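Local coordinates for multifunctional non-homologous end joining DNA repair protein LigD (Mycobacterium tuberculosis, PDB 2IRU) that probably works with Ku in non-homologous end joining of double-strand DNA breaks, the polymerase domain present here serving to fill gaps before ligation, at residues Ala48-Thr53 with Gln117-Ala122; Pro23-Thr28 with Thr250-Ala255. All blocks are in the same frame, centred on the assembly; numbering follows the deposited sequence.

Contact 1 of 2, residues Ala48-Thr53 with Gln117-Ala122; sequences AGRPAT and QWRFVA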
loop_
_atom_site.group_PDB
_atom_site.type_symbol
_atom_site.label_atom_id
_atom_site.label_comp_id
_atom_site.label_asym_id
_atom_site.label_seq_id
_atom_site.Cartn_x
_atom_site.Cartn_y
_atom_site.Cartn_z
ATOM N N ALA A 48 6.416 1.647 8.635
ATOM C CA ALA A 48 6.848 1.577 10.054
ATOM C C ALA A 48 5.654 1.302 10.975
ATOM O O ALA A 48 4.570 1.893 10.833
ATOM C CB ALA A 48 7.504 2.888 10.474
ATOM N N GLY A 49 5.882 0.429 11.960
ATOM C CA GLY A 49 4.875 0.158 12.976
ATOM C C GLY A 49 3.705 -0.695 12.495
ATOM O O GLY A 49 2.792 -0.972 13.277
ATOM N N ARG A 50 3.730 -1.120 11.222
ATOM C CA ARG A 50 2.584 -1.861 10.661
ATOM C C ARG A 50 2.941 -3.329 10.427
ATOM O O ARG A 50 4.081 -3.616 10.017
ATOM C CB ARG A 50 2.169 -1.242 9.331
ATOM C CG ARG A 50 1.819 0.228 9.524
ATOM C CD ARG A 50 1.348 0.932 8.220
ATOM N NE ARG A 50 1.430 2.362 8.509
ATOM C CZ ARG A 50 0.467 3.090 9.090
ATOM N NH1 ARG A 50 -0.749 2.569 9.340
ATOM N NH2 ARG A 50 0.708 4.362 9.378
ATOM N N PRO A 51 1.968 -4.258 10.629
ATOM C CA PRO A 51 2.219 -5.656 10.268
ATOM C C PRO A 51 2.339 -5.754 8.751
ATOM O O PRO A 51 1.449 -5.291 8.034
ATOM C CB PRO A 51 0.958 -6.397 10.744
ATOM C CG PRO A 51 -0.185 -5.302 10.738
ATOM C CD PRO A 51 0.578 -4.020 11.089
ATOM N N ALA A 52 3.425 -6.366 8.285
ATOM C CA ALA A 52 3.687 -6.469 6.833
ATOM C C ALA A 52 3.233 -7.824 6.297
ATOM O O ALA A 52 3.847 -8.863 6.631
ATOM C CB ALA A 52 5.167 -6.272 6.528
ATOM N N THR A 53 2.174 -7.793 5.486
ATOM C CA THR A 53 1.779 -8.974 4.670
ATOM C C THR A 53 2.625 -9.016 3.404
ATOM O O THR A 53 2.760 -7.998 2.745
ATOM C CB THR A 53 0.268 -8.927 4.351
ATOM O OG1 THR A 53 -0.453 -9.117 5.567
ATOM C CG2 THR A 53 -0.139 -10.030 3.366
ATOM N N GLN A 117 -3.967 0.268 7.940
ATOM C CA GLN A 117 -3.912 1.723 8.152
ATOM C C GLN A 117 -3.705 2.085 9.625
ATOM O O GLN A 117 -3.734 3.266 9.984
ATOM C CB GLN A 117 -5.194 2.405 7.584
ATOM C CG GLN A 117 -5.521 1.933 6.172
ATOM C CD GLN A 117 -4.282 1.965 5.239
ATOM O OE1 GLN A 117 -3.608 3.015 5.124
ATOM N NE2 GLN A 117 -3.963 0.811 4.596
ATOM N N TRP A 118 -3.513 1.054 10.435
ATOM C CA TRP A 118 -3.164 1.202 11.851
ATOM C C TRP A 118 -1.718 0.791 12.130
ATOM O O TRP A 118 -1.107 0.044 11.355
ATOM C CB TRP A 118 -4.143 0.437 12.751
ATOM C CG TRP A 118 -4.244 -1.040 12.438
ATOM C CD1 TRP A 118 -5.197 -1.639 11.639
ATOM C CD2 TRP A 118 -3.407 -2.100 12.934
ATOM N NE1 TRP A 118 -5.005 -2.995 11.611
ATOM C CE2 TRP A 118 -3.921 -3.312 12.404
ATOM C CE3 TRP A 118 -2.282 -2.152 13.789
ATOM C CZ2 TRP A 118 -3.340 -4.560 12.679
ATOM C CZ3 TRP A 118 -1.701 -3.401 14.053
ATOM C CH2 TRP A 118 -2.227 -4.580 13.476
ATOM N N ARG A 119 -1.181 1.301 13.235
ATOM C CA ARG A 119 0.130 0.857 13.742
ATOM C C ARG A 119 0.040 0.171 15.100
ATOM O O ARG A 119 -0.854 0.478 15.919
ATOM C CB ARG A 119 1.069 2.042 13.887
ATOM C CG ARG A 119 1.459 2.690 12.582
ATOM C CD ARG A 119 2.142 4.007 12.844
ATOM N NE ARG A 119 3.467 3.842 13.409
ATOM C CZ ARG A 119 4.545 4.442 12.914
ATOM N NH1 ARG A 119 4.411 5.258 11.867
ATOM N NH2 ARG A 119 5.737 4.248 13.459
ATOM N N PHE A 120 0.945 -0.769 15.330
ATOM C CA PHE A 120 1.188 -1.263 16.695
ATOM C C PHE A 120 1.594 -0.136 17.642
ATOM O O PHE A 120 2.296 0.824 17.254
ATOM C CB PHE A 120 2.286 -2.315 16.671
ATOM C CG PHE A 120 1.871 -3.591 16.028
ATOM C CD1 PHE A 120 1.060 -4.496 16.699
ATOM C CD2 PHE A 120 2.321 -3.898 14.749
ATOM C CE1 PHE A 120 0.664 -5.685 16.095
ATOM C CE2 PHE A 120 1.939 -5.109 14.128
ATOM C CZ PHE A 120 1.133 -5.988 14.777
ATOM N N VAL A 121 1.162 -0.263 18.893
ATOM C CA VAL A 121 1.548 0.705 19.903
ATOM C C VAL A 121 2.051 -0.054 21.115
ATOM O O VAL A 121 1.467 -1.074 21.486
ATOM C CB VAL A 121 0.400 1.675 20.312
ATOM C CG1 VAL A 121 -0.076 2.500 19.129
ATOM C CG2 VAL A 121 -0.762 0.937 20.981
ATOM N N ALA A 122 3.139 0.450 21.687
ATOM C CA ALA A 122 3.731 -0.113 22.903
ATOM C C ALA A 122 2.848 0.160 24.116
ATOM O O ALA A 122 2.577 1.320 24.461
ATOM C CB ALA A 122 5.136 0.441 23.120
#

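Contact 2 of 2, residues Pro23-Thr28 with Thr250-Ala255; sequences PATGTT and THPTVA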
loop_
_atom_site.group_PDB
_atom_site.type_symbol
_atom_site.label_atom_id
_atom_site.label_comp_id
_atom_site.label_asym_id
_atom_site.label_seq_id
_atom_site.Cartn_x
_atom_site.Cartn_y
_atom_site.Cartn_z
ATOM N N PRO A 23 9.424 -12.052 -16.640
ATOM C CA PRO A 23 9.913 -12.484 -17.966
ATOM C C PRO A 23 9.659 -11.469 -19.091
ATOM O O PRO A 23 10.442 -11.405 -20.057
ATOM C CB PRO A 23 9.139 -13.787 -18.251
ATOM C CG PRO A 23 8.767 -14.342 -16.880
ATOM C CD PRO A 23 8.549 -13.056 -15.995
ATOM N N ALA A 24 8.588 -10.678 -18.978
ATOM C CA ALA A 24 8.230 -9.727 -20.066
ATOM C C ALA A 24 9.300 -8.650 -20.264
ATOM O O ALA A 24 9.479 -8.120 -21.377
ATOM C CB ALA A 24 6.912 -9.068 -19.767
ATOM N N THR A 25 9.984 -8.327 -19.155
ATOM C CA THR A 25 10.927 -7.193 -19.131
ATOM C C THR A 25 12.366 -7.644 -18.762
ATOM O O THR A 25 13.299 -6.847 -18.954
ATOM C CB THR A 25 10.445 -6.127 -18.114
ATOM O OG1 THR A 25 10.250 -6.757 -16.833
ATOM C CG2 THR A 25 9.155 -5.434 -18.588
ATOM N N GLY A 26 12.517 -8.882 -18.265
ATOM C CA GLY A 26 13.815 -9.435 -17.865
ATOM C C GLY A 26 14.299 -8.913 -16.513
ATOM O O GLY A 26 15.484 -9.106 -16.149
ATOM N N THR A 27 13.385 -8.295 -15.762
ATOM C CA THR A 27 13.687 -7.728 -14.442
ATOM C C THR A 27 14.094 -8.837 -13.470
ATOM O O THR A 27 13.388 -9.818 -13.337
ATOM C CB THR A 27 12.451 -6.952 -13.879
ATOM O OG1 THR A 27 12.001 -6.005 -14.874
ATOM C CG2 THR A 27 12.866 -6.205 -12.583
ATOM N N THR A 28 15.259 -8.674 -12.847
ATOM C CA THR A 28 15.904 -9.740 -12.053
ATOM C C THR A 28 15.808 -9.515 -10.544
ATOM O O THR A 28 15.441 -8.426 -10.055
ATOM C CB THR A 28 17.412 -9.817 -12.338
ATOM O OG1 THR A 28 18.034 -8.588 -11.913
ATOM C CG2 THR A 28 17.713 -10.063 -13.820
ATOM N N THR A 250 2.591 -8.300 -14.949
ATOM C CA THR A 250 3.457 -8.537 -16.114
ATOM C C THR A 250 4.670 -7.605 -16.179
ATOM O O THR A 250 5.765 -8.045 -16.599
ATOM C CB THR A 250 2.662 -8.508 -17.441
ATOM O OG1 THR A 250 2.101 -7.202 -17.659
ATOM C CG2 THR A 250 1.579 -9.563 -17.386
ATOM N N HIS A 251 4.460 -6.321 -15.832
ATOM C CA HIS A 251 5.566 -5.377 -15.721
ATOM C C HIS A 251 5.779 -5.008 -14.263
ATOM O O HIS A 251 4.827 -4.981 -13.497
ATOM C CB HIS A 251 5.271 -4.072 -16.479
ATOM C CG HIS A 251 5.305 -4.239 -17.966
ATOM N ND1 HIS A 251 5.342 -3.169 -18.833
ATOM C CD2 HIS A 251 5.334 -5.346 -18.736
ATOM C CE1 HIS A 251 5.375 -3.615 -20.079
ATOM N NE2 HIS A 251 5.377 -4.936 -20.043
ATOM N N PRO A 252 7.007 -4.654 -13.894
ATOM C CA PRO A 252 7.333 -4.215 -12.533
ATOM C C PRO A 252 6.853 -2.802 -12.234
ATOM O O PRO A 252 7.655 -1.857 -12.092
ATOM C CB PRO A 252 8.860 -4.293 -12.512
ATOM C CG PRO A 252 9.263 -4.070 -13.918
ATOM C CD PRO A 252 8.201 -4.703 -14.764
ATOM N N THR A 253 5.531 -2.640 -12.228
ATOM C CA THR A 253 4.957 -1.356 -11.857
ATOM C C THR A 253 4.964 -1.206 -10.332
ATOM O O THR A 253 5.202 -2.181 -9.581
ATOM C CB THR A 253 3.544 -1.202 -12.413
ATOM O OG1 THR A 253 2.835 -2.391 -12.090
ATOM C CG2 THR A 253 3.586 -1.028 -13.956
ATOM N N VAL A 254 4.631 -0.001 -9.860
ATOM C CA VAL A 254 4.749 0.328 -8.431
ATOM C C VAL A 254 3.509 1.079 -7.921
ATOM O O VAL A 254 2.874 1.837 -8.700
ATOM C CB VAL A 254 6.016 1.264 -8.225
ATOM C CG1 VAL A 254 6.107 1.835 -6.807
ATOM C CG2 VAL A 254 7.320 0.494 -8.552
ATOM N N ALA A 255 3.218 0.895 -6.623
ATOM C CA ALA A 255 2.229 1.737 -5.959
ATOM C C ALA A 255 2.878 3.135 -5.785
ATOM O O ALA A 255 3.571 3.408 -4.766
ATOM C CB ALA A 255 1.838 1.075 -4.633
HETATM O O HOH W 1 6.636 -10.522 -16.821
#

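Contact 1 of 2, residues Ala48-Thr53 with Gln117-Ala122
With CG anti to its own carbonyl carbon (chi1 -58°) and an extended chain from there to NE, Arg-50 runs past the strand residues Trp-118 and Arg-119. The first torsion of Arg-119 is of the same kind, and its CG lies over the centre of the Arg-50 guanidinium, 3.7 Å from Arg-50 CZ. The two guanidinium planes stand 73° apart. The Arg-119 chain bends at chi3 (71°), which places NE; its guanidinium turns one face to Ala-48 O, 3.3 Å from Arg-119 CZ. The like charges come within 4.6 Å between Arg-50 NH2 and Arg-119 NH1; the former group also has Asp-291 as salt-bridge partner and hydrogen-bonds Thr-135 OG1, which would temper the repulsion. Here the loop between helix 29-47 and strand 53-56 of the primase-polymerase domain meets strand 118-122 roughly crosswise, close to Thr-239 and Gln-233, which probably bind substrate; a single backbone hydrogen bond, from Phe-120 N to Gly-49 O (2.8 Å), joins them. Further along the loop, Pro-51 wedges against two aromatic rings. Its CD makes a CH-pi contact over the six-membered ring of Trp-118, 4.1 Å from the centroid, while Pro-51 CG touches Trp-118 CH2 at 3.5 Å. The same CD also meets CE2 of Phe-120 at 3.5 Å, and Trp-118 CZ3 sits over the centre of the Phe-120 ring. Trp-118 NE1 is hydrogen-bonded to Gly-236 O.

Contact 2 of 2, residues Pro23-Thr28 with Thr250-Ala255
Pro-252, Thr-25 and Ala-24 lose the most surface in this small interface, which has no direct hydrogen bond between the segments. The Pro-252 ring is met by two threonine hydroxyls: Thr-25 OG1 lies 3.6 Å from Pro-252 CD, and Thr-27 OG1 is 3.5 Å from Pro-252 CG. Thr-25 and the proline approach tip to tip, whereas Thr-27 comes across at a slant. The hydroxyls hydrogen-bond to each other, Thr-25 OG1 to Thr-27 OG1 at 2.7 Å, which ties together the two oxygens that rest on the proline. The chi1 of Thr-25 (54°) sets OG1 between the backbone N and the carbonyl carbon and turns CG2 anti to that carbon; CG2 then lies over one face of His-251, offset toward the rim, in a CH-pi contact 4.0 Å from the ring centroid. Ala-24 packs CB against Thr-250 O at 3.5 Å. A water links the same two residues, accepting from Ala-24 N (2.9 Å) and donating to Thr-250 O (2.6 Å). Tyr-22 and Tyr-273 also touch the Pro-252 side chain. The contact thus joins a G1 beta bulge, in which Gly-26 and Thr-27 both face Tyr-22 in the hairpin of strands 20-22 and 27-28, to an inverse gamma turn centred on Pro-252, just ahead of strand 253-257.

The centres of the two contacts lie about 28 Å apart on opposite sides of the chain's centre, and their nearest atoms stay about 11 Å from each other. Helix 29-47 runs between their first segments: 23-28 precedes it and 48-53 follows it. Along the chain both segments of contact 1 fall between those of contact 2, so the order is 23-28, 48-53, 117-122, 250-255. Strands 118-122 and 253-257 belong to the same mixed sheet. Contact 1 therefore joins the N-terminal part of the polymerase domain to this sheet in the buried interior, while contact 2 joins the hairpin to the turn leading into strand 253-257, in a more exposed and partly water-bridged interface.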